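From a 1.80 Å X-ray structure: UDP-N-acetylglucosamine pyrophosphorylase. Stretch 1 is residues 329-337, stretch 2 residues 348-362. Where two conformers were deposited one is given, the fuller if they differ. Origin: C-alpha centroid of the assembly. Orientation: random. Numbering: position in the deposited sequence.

Stretch 1 329-337: RFIEFSALK
Stretch 2 348-362: NTVKRDWYRLNIYYL

Stretch 2 is helical throughout, with i to i−4 hydrogen bonds of 3.0 to 3.2 Å from Arg 352 N to Asn 348 O through to Leu 362 N to Asn 358 O. Stretch 1 starts as a helical turn, marked by Phe 333 N to Arg 329 O at 3.2 Å, then extends: phi/psi is -145/102° at Phe 333, -149/108° at Ser 334 and -96/148° at Ala 335. The chains run antiparallel, since CA of Ile 331 lies 6.6 Å from CA of Leu 357 and CA of Ser 334 lies 5.8 Å from CA of Val 350. Together they bury 490 Å².

Apolar packing dominates the end near Leu 357. Ile 331 (m, m) and Leu 357 (t, p) both start sideways but turn their tips inward, bringing Ile 331 CD1 to 3.8 Å from Leu 357 CD1; Ile 331 CD1 also lies 4.0 Å from Tyr 360 CE2. Phe 330 (chi1 t, chi2 93°) reaches over the helix, its CE2 3.8 Å from Tyr 360 CB and 4.1 Å from Leu 357 CD1. At the other end, Val 350 (t) places CG2 4.2 Å from Leu 336 CB and 3.7 Å from Ala 335 O.

The aromatic pair is an offset edge-to-face contact: the edge of Phe 330 meets the face of Tyr 360 (chi1 t, chi2 86°), with centroids 5.8 Å apart and planes at 82°.

One direct hydrogen bond crosses the stretches. Ser 334 (t) and Asp 353 (m) both point toward the opposing stretch, and Ser 334 OG donates to Asp 353 OD2 at 2.7 Å, matching a hydroxyl to a carboxylate acceptor.

Two waters extend the polar contact. Water 1 donates to Phe 330 O (2.8 Å) and Asp 353 O (2.9 Å), linking two backbone carbonyls. Water 2 donates to Ser 334 OG (2.8 Å) and Ala 335 O (3.0 Å), and bonds Thr 349 OG1 (chi1 p) at 2.8 Å.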

ATOM      1  N   ARG A 329      -8.101 -12.128   2.406  1.00 21.91           N
ATOM      2  CA  ARG A 329      -7.005 -11.783   3.336  1.00 23.03           C
ATOM      3  C   ARG A 329      -5.843 -12.764   3.136  1.00 22.78           C
ATOM      4  O   ARG A 329      -4.675 -12.378   3.218  1.00 22.86           O
ATOM      5  CB  ARG A 329      -7.470 -11.794   4.818  1.00 22.83           C
ATOM      6  CG  ARG A 329      -8.616 -10.790   5.139  1.00 25.31           C
ATOM      7  CD  ARG A 329      -9.143 -10.898   6.597  1.00 27.69           C
ATOM      8  NE  ARG A 329     -10.419 -10.182   6.768  1.00 28.43           N
ATOM      9  CZ  ARG A 329     -10.588  -9.085   7.492  1.00 29.64           C
ATOM     10  NH1 ARG A 329      -9.574  -8.546   8.162  1.00 31.00           N
ATOM     11  NH2 ARG A 329     -11.794  -8.528   7.561  1.00 29.36           N
ATOM     12  N   PHE A 330      -6.165 -14.031   2.862  1.00 23.04           N
ATOM     13  CA  PHE A 330      -5.132 -15.084   2.754  1.00 23.78           C
ATOM     14  C   PHE A 330      -4.168 -14.831   1.565  1.00 23.08           C
ATOM     15  O   PHE A 330      -2.997 -15.244   1.575  1.00 22.33           O
ATOM     16  CB  PHE A 330      -5.830 -16.465   2.687  1.00 24.83           C
ATOM     17  CG  PHE A 330      -4.903 -17.629   2.472  1.00 28.80           C
ATOM     18  CD1 PHE A 330      -4.395 -18.346   3.566  1.00 30.52           C
ATOM     19  CD2 PHE A 330      -4.569 -18.046   1.182  1.00 30.49           C
ATOM     20  CE1 PHE A 330      -3.538 -19.432   3.378  1.00 32.08           C
ATOM     21  CE2 PHE A 330      -3.705 -19.137   0.988  1.00 31.79           C
ATOM     22  CZ  PHE A 330      -3.194 -19.832   2.086  1.00 31.94           C
ATOM     23  N   ILE A 331      -4.681 -14.142   0.544  1.00 21.63           N
ATOM     24  CA  ILE A 331      -3.931 -13.855  -0.683  1.00 21.17           C
ATOM     25  C   ILE A 331      -3.170 -12.496  -0.626  1.00 21.08           C
ATOM     26  O   ILE A 331      -2.003 -12.413  -1.052  1.00 21.25           O
ATOM     27  CB  ILE A 331      -4.893 -13.855  -1.934  1.00 21.55           C
ATOM     28  CG1 ILE A 331      -5.670 -15.188  -2.068  1.00 23.40           C
ATOM     29  CG2 ILE A 331      -4.171 -13.410  -3.240  1.00 21.32           C
ATOM     30  CD1 ILE A 331      -4.852 -16.393  -2.596  1.00 28.39           C
ATOM     31  N   GLU A 332      -3.815 -11.437  -0.126  1.00 20.32           N
ATOM     32  CA  GLU A 332      -3.229 -10.064  -0.275  1.00 20.46           C
ATOM     33  C   GLU A 332      -3.324  -9.142   0.965  1.00 21.11           C
ATOM     34  O   GLU A 332      -3.319  -7.907   0.813  1.00 21.97           O
ATOM     35  CB  GLU A 332      -3.757  -9.357  -1.568  1.00 20.23           C
ATOM     36  CG  GLU A 332      -2.811  -8.251  -2.151  1.00 19.52           C
ATOM     37  CD  GLU A 332      -3.351  -7.459  -3.369  1.00 20.78           C
ATOM     38  OE1 GLU A 332      -2.659  -6.493  -3.789  1.00 20.06           O
ATOM     39  OE2 GLU A 332      -4.453  -7.760  -3.898  1.00 19.92           O
ATOM     40  N   PHE A 333      -3.360  -9.702   2.188  1.00 22.18           N
ATOM     41  CA  PHE A 333      -3.275  -8.835   3.413  1.00 23.41           C
ATOM     42  C   PHE A 333      -2.519  -9.436   4.624  1.00 23.71           C
ATOM     43  O   PHE A 333      -3.079 -10.243   5.359  1.00 24.03           O
ATOM     44  CB  PHE A 333      -4.667  -8.327   3.859  1.00 24.21           C
ATOM     45  CG  PHE A 333      -4.606  -7.282   4.970  1.00 29.60           C
ATOM     46  CD1 PHE A 333      -4.352  -5.951   4.676  1.00 33.97           C
ATOM     47  CD2 PHE A 333      -4.769  -7.659   6.314  1.00 36.50           C
ATOM     48  CE1 PHE A 333      -4.269  -4.986   5.704  1.00 36.77           C
ATOM     49  CE2 PHE A 333      -4.678  -6.708   7.354  1.00 37.76           C
ATOM     50  CZ  PHE A 333      -4.432  -5.375   7.042  1.00 37.68           C
ATOM     51  N   SER A 334      -1.269  -9.011   4.846  1.00 23.74           N
ATOM     52  CA  SER A 334      -0.539  -9.319   6.112  1.00 23.74           C
ATOM     53  C   SER A 334       0.420  -8.163   6.429  1.00 23.74           C
ATOM     54  O   SER A 334       1.418  -7.987   5.727  1.00 23.40           O
ATOM     55  CB  SER A 334       0.218 -10.660   6.016  1.00 25.08           C
ATOM     56  OG  SER A 334       0.753 -11.065   7.288  1.00 24.08           O
ATOM     57  N   ALA A 335       0.104  -7.363   7.459  1.00 23.45           N
ATOM     58  CA  ALA A 335       0.831  -6.094   7.719  1.00 24.18           C
ATOM     59  C   ALA A 335       1.957  -6.230   8.745  1.00 25.08           C
ATOM     60  O   ALA A 335       1.833  -7.016   9.680  1.00 26.25           O
ATOM     61  CB  ALA A 335      -0.118  -5.009   8.157  1.00 24.80           C
ATOM     62  N   LEU A 336       3.021  -5.440   8.574  1.00 25.79           N
ATOM     63  CA  LEU A 336       4.119  -5.334   9.576  1.00 26.34           C
ATOM     64  C   LEU A 336       4.077  -3.974  10.273  1.00 27.26           C
ATOM     65  O   LEU A 336       4.388  -2.939   9.650  1.00 26.46           O
ATOM     66  CB  LEU A 336       5.499  -5.553   8.935  1.00 25.97           C
ATOM     67  CG  LEU A 336       6.720  -5.375   9.872  1.00 26.28           C
ATOM     68  CD1 LEU A 336       6.719  -6.398  11.018  1.00 25.87           C
ATOM     69  CD2 LEU A 336       8.068  -5.414   9.108  1.00 25.54           C
ATOM     70  N   LYS A 337       3.694  -3.977  11.558  1.00 28.52           N
ATOM     71  CA  LYS A 337       3.476  -2.743  12.335  1.00 30.47           C
ATOM     72  C   LYS A 337       4.166  -2.693  13.714  1.00 31.79           C
ATOM     73  O   LYS A 337       4.523  -1.601  14.190  1.00 32.15           O
ATOM     74  CB  LYS A 337       1.982  -2.462  12.500  1.00 30.79           C
ATOM     75  CG  LYS A 337       1.293  -2.075  11.194  1.00 34.47           C
ATOM     76  CD  LYS A 337      -0.209  -1.953  11.335  1.00 41.31           C
ATOM     77  CE  LYS A 337      -0.772  -1.076  10.226  1.00 42.50           C
ATOM     78  NZ  LYS A 337      -0.374   0.358  10.430  1.00 46.22           N
ATOM     79  N   ASN A 348       6.907 -12.514  12.851  1.00 30.33           N
ATOM     80  CA  ASN A 348       6.430 -13.897  12.908  1.00 30.98           C
ATOM     81  C   ASN A 348       5.069 -14.125  12.237  1.00 29.98           C
ATOM     82  O   ASN A 348       4.895 -15.141  11.555  1.00 30.04           O
ATOM     83  CB  ASN A 348       6.435 -14.425  14.356  1.00 32.60           C
ATOM     84  CG  ASN A 348       7.851 -14.721  14.857  1.00 35.84           C
ATOM     85  OD1 ASN A 348       8.768 -14.953  14.061  1.00 39.62           O
ATOM     86  ND2 ASN A 348       8.037 -14.706  16.176  1.00 39.14           N
ATOM     87  N   THR A 349       4.134 -13.185  12.404  1.00 29.07           N
ATOM     88  CA  THR A 349       2.802 -13.313  11.779  1.00 28.22           C
ATOM     89  C   THR A 349       2.894 -13.150  10.254  1.00 26.74           C
ATOM     90  O   THR A 349       2.195 -13.860   9.500  1.00 26.15           O
ATOM     91  CB  THR A 349       1.708 -12.362  12.389  1.00 28.04           C
ATOM     92  OG1 THR A 349       2.032 -10.977  12.158  1.00 27.33           O
ATOM     93  CG2 THR A 349       1.543 -12.597  13.888  1.00 28.78           C
ATOM     94  N   VAL A 350       3.774 -12.241   9.815  1.00 25.92           N
ATOM     95  CA  VAL A 350       4.071 -12.064   8.375  1.00 25.70           C
ATOM     96  C   VAL A 350       4.683 -13.338   7.764  1.00 26.17           C
ATOM     97  O   VAL A 350       4.215 -13.819   6.727  1.00 25.96           O
ATOM     98  CB  VAL A 350       4.971 -10.812   8.101  1.00 25.46           C
ATOM     99  CG1 VAL A 350       5.437 -10.790   6.639  1.00 26.26           C
ATOM    100  CG2 VAL A 350       4.228  -9.512   8.479  1.00 26.40           C
ATOM    101  N   LYS A 351       5.725 -13.887   8.398  1.00 27.85           N
ATOM    102  CA  LYS A 351       6.310 -15.183   7.992  1.00 28.94           C
ATOM    103  C   LYS A 351       5.299 -16.330   7.829  1.00 29.40           C
ATOM    104  O   LYS A 351       5.283 -16.997   6.778  1.00 30.03           O
ATOM    105  CB  LYS A 351       7.390 -15.621   8.994  1.00 30.09           C
ATOM    106  CG  LYS A 351       8.790 -15.403   8.552  1.00 33.07           C
ATOM    107  CD  LYS A 351       9.722 -16.170   9.513  1.00 36.18           C
ATOM    108  CE  LYS A 351      11.166 -15.861   9.228  1.00 38.95           C
ATOM    109  NZ  LYS A 351      12.063 -16.226  10.369  1.00 40.05           N
ATOM    110  N   ARG A 352       4.467 -16.545   8.860  1.00 30.07           N
ATOM    111  CA  ARG A 352       3.433 -17.597   8.858  0.50 30.41           C
ATOM    112  C   ARG A 352       2.477 -17.464   7.664  1.00 29.98           C
ATOM    113  O   ARG A 352       2.147 -18.475   7.012  1.00 30.00           O
ATOM    114  CB  ARG A 352       2.656 -17.590  10.191  0.50 31.69           C
ATOM    115  CG  ARG A 352       1.566 -18.669  10.345  0.50 32.75           C
ATOM    116  CD  ARG A 352       0.730 -18.474  11.621  0.50 35.94           C
ATOM    117  NE  ARG A 352       1.477 -18.828  12.827  0.50 37.31           N
ATOM    118  CZ  ARG A 352       1.940 -17.945  13.707  0.50 38.27           C
ATOM    119  NH1 ARG A 352       1.713 -16.651  13.530  0.50 37.97           N
ATOM    120  NH2 ARG A 352       2.628 -18.353  14.769  0.50 39.04           N
ATOM    121  N   ASP A 353       2.051 -16.224   7.377  1.00 27.36           N
ATOM    122  CA  ASP A 353       1.104 -15.939   6.287  1.00 26.25           C
ATOM    123  C   ASP A 353       1.760 -16.153   4.895  1.00 25.48           C
ATOM    124  O   ASP A 353       1.158 -16.773   4.008  1.00 25.42           O
ATOM    125  CB  ASP A 353       0.525 -14.502   6.416  1.00 25.27           C
ATOM    126  CG  ASP A 353      -0.526 -14.350   7.550  1.00 27.45           C
ATOM    127  OD1 ASP A 353      -1.155 -15.345   7.966  1.00 28.70           O
ATOM    128  OD2 ASP A 353      -0.749 -13.201   8.005  1.00 25.49           O
ATOM    129  N   TRP A 354       2.995 -15.665   4.718  1.00 24.59           N
ATOM    130  CA  TRP A 354       3.718 -15.827   3.429  1.00 24.48           C
ATOM    131  C   TRP A 354       3.998 -17.326   3.114  1.00 25.03           C
ATOM    132  O   TRP A 354       3.790 -17.786   1.973  1.00 24.10           O
ATOM    133  CB  TRP A 354       4.995 -14.952   3.398  1.00 24.09           C
ATOM    134  CG  TRP A 354       5.790 -14.958   2.071  1.00 23.37           C
ATOM    135  CD1 TRP A 354       5.290 -14.795   0.795  1.00 22.85           C
ATOM    136  CD2 TRP A 354       7.212 -15.088   1.927  1.00 24.06           C
ATOM    137  NE1 TRP A 354       6.313 -14.851  -0.125  1.00 22.92           N
ATOM    138  CE2 TRP A 354       7.500 -15.037   0.538  1.00 23.17           C
ATOM    139  CE3 TRP A 354       8.267 -15.273   2.834  1.00 25.89           C
ATOM    140  CZ2 TRP A 354       8.800 -15.145   0.036  1.00 23.47           C
ATOM    141  CZ3 TRP A 354       9.579 -15.382   2.328  1.00 25.72           C
ATOM    142  CH2 TRP A 354       9.822 -15.322   0.939  1.00 25.74           C
ATOM    143  N   TYR A 355       4.419 -18.079   4.132  1.00 26.41           N
ATOM    144  CA  TYR A 355       4.681 -19.519   3.977  1.00 28.05           C
ATOM    145  C   TYR A 355       3.417 -20.298   3.562  1.00 28.09           C
ATOM    146  O   TYR A 355       3.488 -21.158   2.681  1.00 28.48           O
ATOM    147  CB  TYR A 355       5.303 -20.124   5.255  1.00 28.97           C
ATOM    148  CG  TYR A 355       6.736 -19.699   5.586  1.00 31.09           C
ATOM    149  CD1 TYR A 355       7.499 -18.930   4.695  1.00 33.38           C
ATOM    150  CD2 TYR A 355       7.334 -20.079   6.802  1.00 33.31           C
ATOM    151  CE1 TYR A 355       8.821 -18.532   5.007  1.00 34.64           C
ATOM    152  CE2 TYR A 355       8.660 -19.691   7.121  1.00 35.95           C
ATOM    153  CZ  TYR A 355       9.392 -18.921   6.220  1.00 36.99           C
ATOM    154  OH  TYR A 355      10.702 -18.544   6.523  1.00 37.93           O
ATOM    155  N   ARG A 356       2.263 -19.976   4.165  1.00 28.25           N
ATOM    156  CA  ARG A 356       1.004 -20.675   3.857  1.00 29.04           C
ATOM    157  C   ARG A 356       0.508 -20.369   2.431  1.00 28.61           C
ATOM    158  O   ARG A 356       0.024 -21.272   1.726  1.00 28.99           O
ATOM    159  CB  ARG A 356      -0.085 -20.353   4.905  1.00 29.79           C
ATOM    160  CG  ARG A 356       0.153 -21.003   6.282  1.00 33.46           C
ATOM    161  CD  ARG A 356      -0.854 -20.500   7.335  1.00 40.66           C
ATOM    162  NE  ARG A 356      -0.576 -21.039   8.668  1.00 45.59           N
ATOM    163  CZ  ARG A 356      -1.338 -20.840   9.747  1.00 49.14           C
ATOM    164  NH1 ARG A 356      -2.447 -20.104   9.678  1.00 49.73           N
ATOM    165  NH2 ARG A 356      -0.992 -21.380  10.908  1.00 51.63           N
ATOM    166  N   LEU A 357       0.633 -19.103   2.007  1.00 26.38           N
ATOM    167  CA  LEU A 357       0.327 -18.731   0.617  1.00 25.96           C
ATOM    168  C   LEU A 357       1.179 -19.522  -0.408  1.00 26.07           C
ATOM    169  O   LEU A 357       0.655 -20.012  -1.433  1.00 26.50           O
ATOM    170  CB  LEU A 357       0.492 -17.207   0.414  1.00 24.81           C
ATOM    171  CG  LEU A 357       0.182 -16.660  -0.984  1.00 24.48           C
ATOM    172  CD1 LEU A 357      -1.253 -17.004  -1.429  1.00 24.02           C
ATOM    173  CD2 LEU A 357       0.442 -15.125  -1.045  1.00 24.48           C
ATOM    174  N   ASN A 358       2.479 -19.647  -0.141  1.00 25.74           N
ATOM    175  CA  ASN A 358       3.394 -20.310  -1.071  1.00 27.17           C
ATOM    176  C   ASN A 358       3.083 -21.822  -1.230  1.00 28.38           C
ATOM    177  O   ASN A 358       3.164 -22.378  -2.337  1.00 29.20           O
ATOM    178  CB  ASN A 358       4.864 -20.070  -0.662  1.00 27.20           C
ATOM    179  CG  ASN A 358       5.298 -18.611  -0.830  1.00 27.33           C
ATOM    180  OD1 ASN A 358       4.694 -17.856  -1.594  1.00 25.82           O
ATOM    181  ND2 ASN A 358       6.353 -18.220  -0.122  1.00 27.25           N
ATOM    182  N   ILE A 359       2.676 -22.456  -0.135  1.00 29.22           N
ATOM    183  CA  ILE A 359       2.184 -23.860  -0.167  1.00 30.72           C
ATOM    184  C   ILE A 359       0.921 -24.014  -1.041  1.00 30.68           C
ATOM    185  O   ILE A 359       0.842 -24.921  -1.894  1.00 31.24           O
ATOM    186  CB  ILE A 359       1.928 -24.393   1.263  1.00 31.04           C
ATOM    187  CG1 ILE A 359       3.246 -24.453   2.040  1.00 32.64           C
ATOM    188  CG2 ILE A 359       1.231 -25.768   1.229  1.00 32.85           C
ATOM    189  CD1 ILE A 359       3.070 -24.705   3.532  1.00 33.88           C
ATOM    190  N   TYR A 360      -0.049 -23.119  -0.840  1.00 29.93           N
ATOM    191  CA  TYR A 360      -1.251 -23.040  -1.680  1.00 30.37           C
ATOM    192  C   TYR A 360      -0.924 -22.926  -3.183  1.00 30.27           C
ATOM    193  O   TYR A 360      -1.526 -23.639  -4.002  1.00 31.24           O
ATOM    194  CB  TYR A 360      -2.186 -21.901  -1.187  1.00 29.49           C
ATOM    195  CG  TYR A 360      -3.347 -21.534  -2.132  1.00 31.66           C
ATOM    196  CD1 TYR A 360      -4.562 -22.227  -2.083  1.00 34.00           C
ATOM    197  CD2 TYR A 360      -3.223 -20.489  -3.059  1.00 30.85           C
ATOM    198  CE1 TYR A 360      -5.622 -21.892  -2.935  1.00 35.53           C
ATOM    199  CE2 TYR A 360      -4.278 -20.151  -3.926  1.00 33.32           C
ATOM    200  CZ  TYR A 360      -5.471 -20.856  -3.856  1.00 35.27           C
ATOM    201  OH  TYR A 360      -6.526 -20.538  -4.702  1.00 39.02           O
ATOM    202  N   TYR A 361       0.015 -22.045  -3.552  1.00 29.67           N
ATOM    203  CA  TYR A 361       0.384 -21.856  -4.967  1.00 30.03           C
ATOM    204  C   TYR A 361       1.037 -23.137  -5.565  1.00 31.32           C
ATOM    205  O   TYR A 361       0.736 -23.538  -6.709  1.00 31.13           O
ATOM    206  CB  TYR A 361       1.292 -20.623  -5.146  1.00 28.79           C
ATOM    207  CG  TYR A 361       0.563 -19.259  -5.130  1.00 27.30           C
ATOM    208  CD1 TYR A 361      -0.756 -19.128  -5.611  1.00 26.96           C
ATOM    209  CD2 TYR A 361       1.225 -18.100  -4.678  1.00 25.57           C
ATOM    210  CE1 TYR A 361      -1.420 -17.854  -5.617  1.00 25.66           C
ATOM    211  CE2 TYR A 361       0.570 -16.830  -4.678  1.00 25.72           C
ATOM    212  CZ  TYR A 361      -0.744 -16.727  -5.153  1.00 26.15           C
ATOM    213  OH  TYR A 361      -1.400 -15.486  -5.153  1.00 25.94           O
ATOM    214  N   LEU A 362       1.906 -23.783  -4.792  1.00 31.80           N
ATOM    215  CA  LEU A 362       2.499 -25.062  -5.223  1.00 33.40           C
ATOM    216  C   LEU A 362       1.443 -26.144  -5.522  1.00 34.98           C
ATOM    217  O   LEU A 362       1.550 -26.844  -6.532  1.00 35.56           O
ATOM    218  CB  LEU A 362       3.534 -25.575  -4.208  1.00 33.50           C
ATOM    219  CG  LEU A 362       4.927 -24.935  -4.221  1.00 33.99           C
ATOM    220  CD1 LEU A 362       5.738 -25.295  -2.950  1.00 34.35           C
ATOM    221  CD2 LEU A 362       5.742 -25.268  -5.494  1.00 33.43           C
TER
HETATM  222  O   HOH W   1      -1.697 -16.182   3.928  1.00 21.70           O
HETATM  223  O   HOH W   2       0.972  -9.864   9.793  1.00 22.32           O